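Local coordinates for protein malonyl CoA-ACP transacylase (Xanthomonas oryzae pv. oryzae, PDB 3K89) that probably transfers the malonyl group from malonyl-CoA to holo-acyl carrier protein, the step that supplies malonyl units to bacterial fatty acid synthesis, at residues A[36-41]-A[111-116]; A[42-47]-A[115-120]; A[66-71]-A[277-282]. All blocks are in the same frame, centred on the assembly; numbering follows the deposited sequence.

Interaction 1: residues A[36-41]-A[111-116]; sequences AEASEG and DGAHLV
Gly41 and Ala113 show how two helices can come close when the residues between them are small. The contact is a helix-helix packing in the acyl transferase domain. The segments 36-41 and 111-116 cross at -48°, with their axes 7.3 Å apart at the closest point. With no side chain on Gly41, its CA comes to 4.6 Å from the CA of His114, and backbone meets backbone almost directly. No hydrogen bond joins the segments.

Around this near-touch, methyl groups and carbonyls do the work. Ala113 turns its methyl toward the other helix, CB lying 3.2 Å from the carbonyl O of Ala38, while the two CB atoms of Ala38 and Ala113 meet at 4.0 Å. That same oxygen of Ala38 also takes a weak hydrogen bond from the N of Gly41 in its own helix. One turn on, the carbonyl O of Gly41 rests 3.3 Å from the CB of His114. Because CG of His114 stands anti to the backbone N (chi1 172°), the imidazole runs off from the neighbouring helix and only its edge comes near Gly41 O, with ND1 3.6 Å away.

Further out, both helices lean on helix 61-81. Ala38 touches Ala70 there, and Glu37 makes a salt bridge with Arg77, whereas Val116 packs between that helix, at Pro66 and Leu69, and helix 95-103, at Leu95 and Tyr98. Leu115 faces another way, onto Leu214, Ala217 and Met218 of helix 208-219. Near the start of helix 109-126, the backbone N of Asp111 is hydrogen-bonded to the OG of Ser108.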
# COMPACT_ATOMS: atom_id res chain seq x y z
N ALA A 36 12.97 -12.45 9.15
CA ALA A 36 13.28 -13.86 8.99
C ALA A 36 12.01 -14.69 8.93
O ALA A 36 11.89 -15.59 8.11
CB ALA A 36 14.20 -14.33 10.12
N GLU A 37 11.04 -14.35 9.78
CA GLU A 37 9.74 -15.04 9.81
C GLU A 37 8.99 -14.83 8.50
O GLU A 37 8.47 -15.78 7.91
CB GLU A 37 8.94 -14.50 11.00
CG GLU A 37 7.57 -15.12 11.23
CD GLU A 37 6.86 -14.57 12.45
OE1 GLU A 37 7.56 -14.09 13.38
OE2 GLU A 37 5.60 -14.65 12.49
N ALA A 38 8.96 -13.60 8.02
CA ALA A 38 8.33 -13.28 6.75
C ALA A 38 9.03 -14.01 5.61
O ALA A 38 8.36 -14.52 4.69
CB ALA A 38 8.34 -11.75 6.53
N SER A 39 10.36 -14.07 5.67
CA SER A 39 11.17 -14.67 4.60
C SER A 39 10.85 -16.15 4.41
O SER A 39 10.84 -16.65 3.27
CB SER A 39 12.67 -14.51 4.88
OG SER A 39 13.04 -13.14 4.75
N GLU A 40 10.59 -16.85 5.51
CA GLU A 40 10.14 -18.25 5.43
C GLU A 40 8.87 -18.42 4.60
O GLU A 40 8.76 -19.37 3.81
CB GLU A 40 9.98 -18.85 6.84
CG GLU A 40 11.33 -19.10 7.53
CD GLU A 40 12.31 -19.91 6.66
OE1 GLU A 40 11.91 -21.00 6.17
OE2 GLU A 40 13.46 -19.46 6.46
N GLY A 41 7.94 -17.49 4.74
CA GLY A 41 6.71 -17.51 3.95
C GLY A 41 6.97 -17.12 2.51
O GLY A 41 6.42 -17.74 1.58
N ASP A 111 1.93 -16.49 6.33
CA ASP A 111 0.91 -16.55 5.27
C ASP A 111 0.80 -15.25 4.49
O ASP A 111 0.63 -15.26 3.29
CB ASP A 111 -0.45 -16.92 5.83
CG ASP A 111 -0.56 -18.39 6.19
OD1 ASP A 111 0.34 -19.19 5.83
OD2 ASP A 111 -1.58 -18.74 6.79
N GLY A 112 0.86 -14.11 5.20
CA GLY A 112 0.80 -12.82 4.53
C GLY A 112 1.93 -12.64 3.54
O GLY A 112 1.71 -12.20 2.39
N ALA A 113 3.14 -13.00 3.99
CA ALA A 113 4.33 -12.86 3.15
C ALA A 113 4.23 -13.78 1.94
O ALA A 113 4.56 -13.37 0.82
CB ALA A 113 5.60 -13.16 3.96
N HIS A 114 3.77 -15.01 2.16
CA HIS A 114 3.57 -15.95 1.04
C HIS A 114 2.53 -15.40 0.06
O HIS A 114 2.74 -15.38 -1.17
CB HIS A 114 3.14 -17.32 1.58
CG HIS A 114 2.73 -18.28 0.51
ND1 HIS A 114 3.60 -18.74 -0.45
CD2 HIS A 114 1.54 -18.90 0.28
CE1 HIS A 114 2.96 -19.58 -1.25
NE2 HIS A 114 1.72 -19.70 -0.82
N LEU A 115 1.43 -14.91 0.62
CA LEU A 115 0.33 -14.45 -0.20
C LEU A 115 0.71 -13.27 -1.10
O LEU A 115 0.30 -13.22 -2.25
CB LEU A 115 -0.87 -14.08 0.69
CG LEU A 115 -2.14 -13.61 -0.01
CD1 LEU A 115 -2.68 -14.65 -0.99
CD2 LEU A 115 -3.21 -13.23 1.02
N VAL A 116 1.46 -12.32 -0.56
CA VAL A 116 1.80 -11.14 -1.37
C VAL A 116 2.94 -11.40 -2.35
O VAL A 116 3.03 -10.72 -3.38
CB VAL A 116 2.00 -9.85 -0.54
CG1 VAL A 116 0.74 -9.57 0.30
CG2 VAL A 116 3.27 -9.95 0.34

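Interaction 2: residues A[42-47]-A[115-120]; sequences AGVDLW and LVRLRG
Arg117 reaches out from helix 109-126 to take hold of the carbonyl of Ala42, the last residue of helix 30-42, in the one hydrogen bond that crosses this contact. NH1 donates to the O of Ala42 over 2.8 Å, with an N-H...O angle of 157°. The donor lies in the carbonyl plane, and the oxygen in turn lies in the plane of the guanidinium, so the bond is made edge-on to the flat group. A bend at chi2 (105°) lets the chain curl round the oxygen: CD passes 3.4 Å from the O of Ala42 before the guanidinium turns to meet it.

The bond falls at the C-terminal end of helix 30-42. Gly43 is the first residue to leave helical geometry, with phi at +85°, in the manner of a C' glycine ending a helix. The positive guanidinium thus meets the carbonyl end of a helix, which probably adds an electrostatic contribution. A short loop then leads to Asp45, the N-cap of helix 46-52, whose OD1 is bonded to the N of Ala48.

Among charged partners, the NE of Arg117 forms a salt bridge with Glu62 OE2 at the start of helix 61-81. All three guanidinium nitrogens are engaged: NH1 by Ala42 O, NE by Glu62, and NH2 by a further partner outside the two segments.

Looser van der Waals neighbours complete the account. Gly43 C lies 4.1 Å from Arg117 NH1, and the CG1 methyl of Val44, whose CB points toward helix 109-126, lies 4.4 Å from the same nitrogen.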
# COMPACT_ATOMS: atom_id res chain seq x y z
N ALA A 42 7.79 -16.10 2.32
CA ALA A 42 8.02 -15.52 0.99
C ALA A 42 8.90 -16.38 0.10
O ALA A 42 8.81 -16.29 -1.13
CB ALA A 42 8.61 -14.10 1.08
N GLY A 43 9.77 -17.17 0.70
CA GLY A 43 10.72 -18.00 -0.07
C GLY A 43 12.01 -17.31 -0.49
O GLY A 43 12.80 -17.83 -1.30
N VAL A 44 12.25 -16.13 0.08
CA VAL A 44 13.40 -15.31 -0.25
C VAL A 44 13.83 -14.59 1.04
O VAL A 44 12.97 -14.26 1.86
CB VAL A 44 13.05 -14.33 -1.42
CG1 VAL A 44 11.79 -13.53 -1.12
CG2 VAL A 44 14.20 -13.45 -1.79
N ASP A 45 15.14 -14.38 1.22
CA ASP A 45 15.69 -13.62 2.37
C ASP A 45 15.41 -12.14 2.16
O ASP A 45 16.15 -11.43 1.46
CB ASP A 45 17.20 -13.87 2.54
CG ASP A 45 17.77 -13.27 3.84
OD1 ASP A 45 17.21 -12.30 4.40
OD2 ASP A 45 18.83 -13.77 4.30
N LEU A 46 14.32 -11.67 2.76
CA LEU A 46 13.86 -10.29 2.56
C LEU A 46 14.77 -9.24 3.21
O LEU A 46 14.88 -8.12 2.70
CB LEU A 46 12.43 -10.13 3.08
CG LEU A 46 11.42 -11.04 2.40
CD1 LEU A 46 10.13 -11.18 3.25
CD2 LEU A 46 11.11 -10.55 1.00
N TRP A 47 15.41 -9.58 4.33
CA TRP A 47 16.33 -8.63 4.94
C TRP A 47 17.58 -8.45 4.08
O TRP A 47 17.97 -7.32 3.79
CB TRP A 47 16.69 -9.04 6.38
CG TRP A 47 17.50 -7.98 7.08
CD1 TRP A 47 18.83 -8.04 7.41
CD2 TRP A 47 17.05 -6.68 7.49
NE1 TRP A 47 19.22 -6.88 8.03
CE2 TRP A 47 18.16 -6.02 8.09
CE3 TRP A 47 15.81 -6.01 7.45
CZ2 TRP A 47 18.07 -4.73 8.63
CZ3 TRP A 47 15.73 -4.71 7.98
CH2 TRP A 47 16.86 -4.09 8.55
N LEU A 115 1.43 -14.91 0.62
CA LEU A 115 0.33 -14.45 -0.20
C LEU A 115 0.71 -13.27 -1.10
O LEU A 115 0.30 -13.22 -2.25
CB LEU A 115 -0.87 -14.08 0.69
CG LEU A 115 -2.14 -13.61 -0.01
CD1 LEU A 115 -2.68 -14.65 -0.99
CD2 LEU A 115 -3.21 -13.23 1.02
N VAL A 116 1.46 -12.32 -0.56
CA VAL A 116 1.80 -11.14 -1.37
C VAL A 116 2.94 -11.40 -2.35
O VAL A 116 3.03 -10.72 -3.38
CB VAL A 116 2.00 -9.85 -0.54
CG1 VAL A 116 0.74 -9.57 0.30
CG2 VAL A 116 3.27 -9.95 0.34
N ARG A 117 3.80 -12.38 -2.06
CA ARG A 117 4.73 -12.86 -3.10
C ARG A 117 3.90 -13.39 -4.29
O ARG A 117 4.18 -13.04 -5.44
CB ARG A 117 5.69 -13.93 -2.55
CG ARG A 117 6.58 -14.56 -3.65
CD ARG A 117 7.99 -14.06 -3.58
NE ARG A 117 8.79 -14.46 -4.75
CZ ARG A 117 9.61 -15.52 -4.80
NH1 ARG A 117 9.76 -16.33 -3.76
NH2 ARG A 117 10.29 -15.77 -5.93
N LEU A 118 2.88 -14.20 -3.99
CA LEU A 118 1.98 -14.71 -5.04
C LEU A 118 1.24 -13.57 -5.72
O LEU A 118 1.15 -13.53 -6.95
CB LEU A 118 0.97 -15.72 -4.49
CG LEU A 118 1.52 -17.07 -4.01
CD1 LEU A 118 0.36 -17.92 -3.52
CD2 LEU A 118 2.31 -17.78 -5.11
N ARG A 119 0.73 -12.61 -4.93
CA ARG A 119 0.03 -11.46 -5.50
C ARG A 119 0.90 -10.73 -6.54
O ARG A 119 0.46 -10.48 -7.67
CB ARG A 119 -0.41 -10.49 -4.38
CG ARG A 119 -1.20 -9.25 -4.84
CD ARG A 119 -1.69 -8.50 -3.60
NE ARG A 119 -2.42 -7.26 -3.89
CZ ARG A 119 -1.86 -6.06 -4.04
NH1 ARG A 119 -0.54 -5.92 -4.00
NH2 ARG A 119 -2.63 -4.97 -4.24
N GLY A 120 2.15 -10.44 -6.18
CA GLY A 120 3.09 -9.82 -7.09
C GLY A 120 3.35 -10.66 -8.32
O GLY A 120 3.38 -10.14 -9.42

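Interaction 3: residues A[66-71]-A[277-282]; sequences PALLAA and CGPGKV
Pro279 meets Leu68 and Ala71 of helix 61-81, two residues three apart and therefore on the same helix face, with purely apolar contacts. A buried proline ring serves here as a compact wedge, and its atoms can be taken in turn. CB points toward the helix but stays back, 4.7 Å from Leu68 CD2. CG is the leading atom: it presses on Leu68 CD2 at 3.4 Å, closer than usual for two carbons, and has the methyl of Ala71 at 4.2 Å. CD, where the ring closes back to the backbone, shifts the balance to the other partner, touching Ala71 CB at 3.7 Å.

Leu68 meets the ring obliquely with one branch. Its CG is anti to the carbonyl carbon (chi1 -77°), and this together with chi2 (175°) carries CD2 toward the loop although CB points elsewhere. Next to the proline, Gly278 runs past the helix with its CA 4.4 Å from the O of Ala71.

The ring also packs on Pro11 and Met20, and Cys277 shares backbone hydrogen bonds with Val9. Leu68 also touches Leu95, and its side chain is about 6 Å from a bound glycerol and about 9 Å from that of Ser94, the predicted nucleophile. The loop follows strand 273-276, neighbour of strand 6-10, and leads to helix 282-290: a strand-loop-helix connection at the C-terminal edge of the parallel sheet in the α/β-hydrolase-like core, close to the predicted active site.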
# COMPACT_ATOMS: atom_id res chain seq x y z
N PRO A 66 6.39 -8.64 -0.43
CA PRO A 66 6.72 -9.25 0.87
C PRO A 66 7.76 -8.47 1.68
O PRO A 66 7.72 -8.47 2.92
CB PRO A 66 7.27 -10.64 0.48
CG PRO A 66 7.73 -10.49 -0.98
CD PRO A 66 6.75 -9.50 -1.58
N ALA A 67 8.67 -7.79 1.01
CA ALA A 67 9.64 -6.95 1.71
C ALA A 67 8.97 -5.80 2.49
O ALA A 67 9.31 -5.56 3.65
CB ALA A 67 10.68 -6.42 0.73
N LEU A 68 8.01 -5.12 1.85
CA LEU A 68 7.28 -4.04 2.50
C LEU A 68 6.30 -4.54 3.54
O LEU A 68 6.05 -3.86 4.53
CB LEU A 68 6.51 -3.23 1.46
CG LEU A 68 7.41 -2.28 0.68
CD1 LEU A 68 6.55 -1.62 -0.39
CD2 LEU A 68 8.03 -1.24 1.61
N LEU A 69 5.74 -5.72 3.31
CA LEU A 69 4.89 -6.34 4.33
C LEU A 69 5.69 -6.66 5.60
O LEU A 69 5.25 -6.35 6.71
CB LEU A 69 4.17 -7.57 3.78
CG LEU A 69 3.11 -8.11 4.74
CD1 LEU A 69 1.77 -8.46 4.07
CD2 LEU A 69 3.67 -9.29 5.50
N ALA A 70 6.84 -7.30 5.42
CA ALA A 70 7.75 -7.57 6.53
C ALA A 70 8.13 -6.27 7.24
O ALA A 70 8.07 -6.20 8.46
CB ALA A 70 9.00 -8.31 6.04
N ALA A 71 8.45 -5.24 6.47
CA ALA A 71 8.87 -3.96 7.04
C ALA A 71 7.77 -3.32 7.89
O ALA A 71 8.03 -2.87 9.00
CB ALA A 71 9.30 -3.02 5.91
N CYS A 277 3.23 3.23 9.49
CA CYS A 277 3.94 2.13 10.13
C CYS A 277 4.69 1.31 9.10
O CYS A 277 4.22 0.28 8.63
CB CYS A 277 2.94 1.26 10.90
SG CYS A 277 3.71 0.04 11.96
N GLY A 278 5.89 1.77 8.74
CA GLY A 278 6.68 1.12 7.71
C GLY A 278 7.61 2.16 7.10
O GLY A 278 7.67 3.28 7.57
N PRO A 279 8.33 1.79 6.03
CA PRO A 279 9.34 2.69 5.46
C PRO A 279 8.76 3.89 4.71
O PRO A 279 7.63 3.83 4.22
CB PRO A 279 10.12 1.77 4.50
CG PRO A 279 9.15 0.76 4.11
CD PRO A 279 8.27 0.50 5.32
N GLY A 280 9.56 4.94 4.62
CA GLY A 280 9.20 6.13 3.85
C GLY A 280 8.23 7.05 4.59
O GLY A 280 7.88 6.83 5.76
N LYS A 281 7.82 8.10 3.90
CA LYS A 281 6.88 9.05 4.42
C LYS A 281 5.81 9.40 3.38
O LYS A 281 5.16 10.45 3.45
CB LYS A 281 7.62 10.32 4.90
CG LYS A 281 8.43 11.01 3.78
CD LYS A 281 9.26 12.18 4.30
CE LYS A 281 9.91 12.91 3.12
NZ LYS A 281 10.77 14.06 3.53
N VAL A 282 5.59 8.50 2.43
CA VAL A 282 4.67 8.78 1.34
C VAL A 282 3.22 8.95 1.79
O VAL A 282 2.56 9.92 1.41
CB VAL A 282 4.77 7.69 0.24
CG1 VAL A 282 3.83 8.03 -0.93
CG2 VAL A 282 6.22 7.54 -0.23

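Overall arrangement
The three contacts meet around helix 61-81. Interactions 1 and 2, centred 6 Å apart, are successive uses of helix 109-126 by a helix and the turn that follows it; OG of Ser39 in the first accepts a probable hydrogen bond from the N of Leu46 in the second, at 2.8 Å. Interaction 3 lies about 14 Å from either centre, yet its helix touches both: Ala113 O packs on Pro66 CB at 3.9 Å and Leu46 CD1 on Pro66 O at 3.6 Å. In interaction 3 the side chain of Leu68 is about 9 Å from that of Ser94 and about 12 Å from that of His203, both predicted catalytic residues. Segment 115-120 reaches Ser94 through Arg119, whose NH2 is hydrogen-bonded to Ser94 OG.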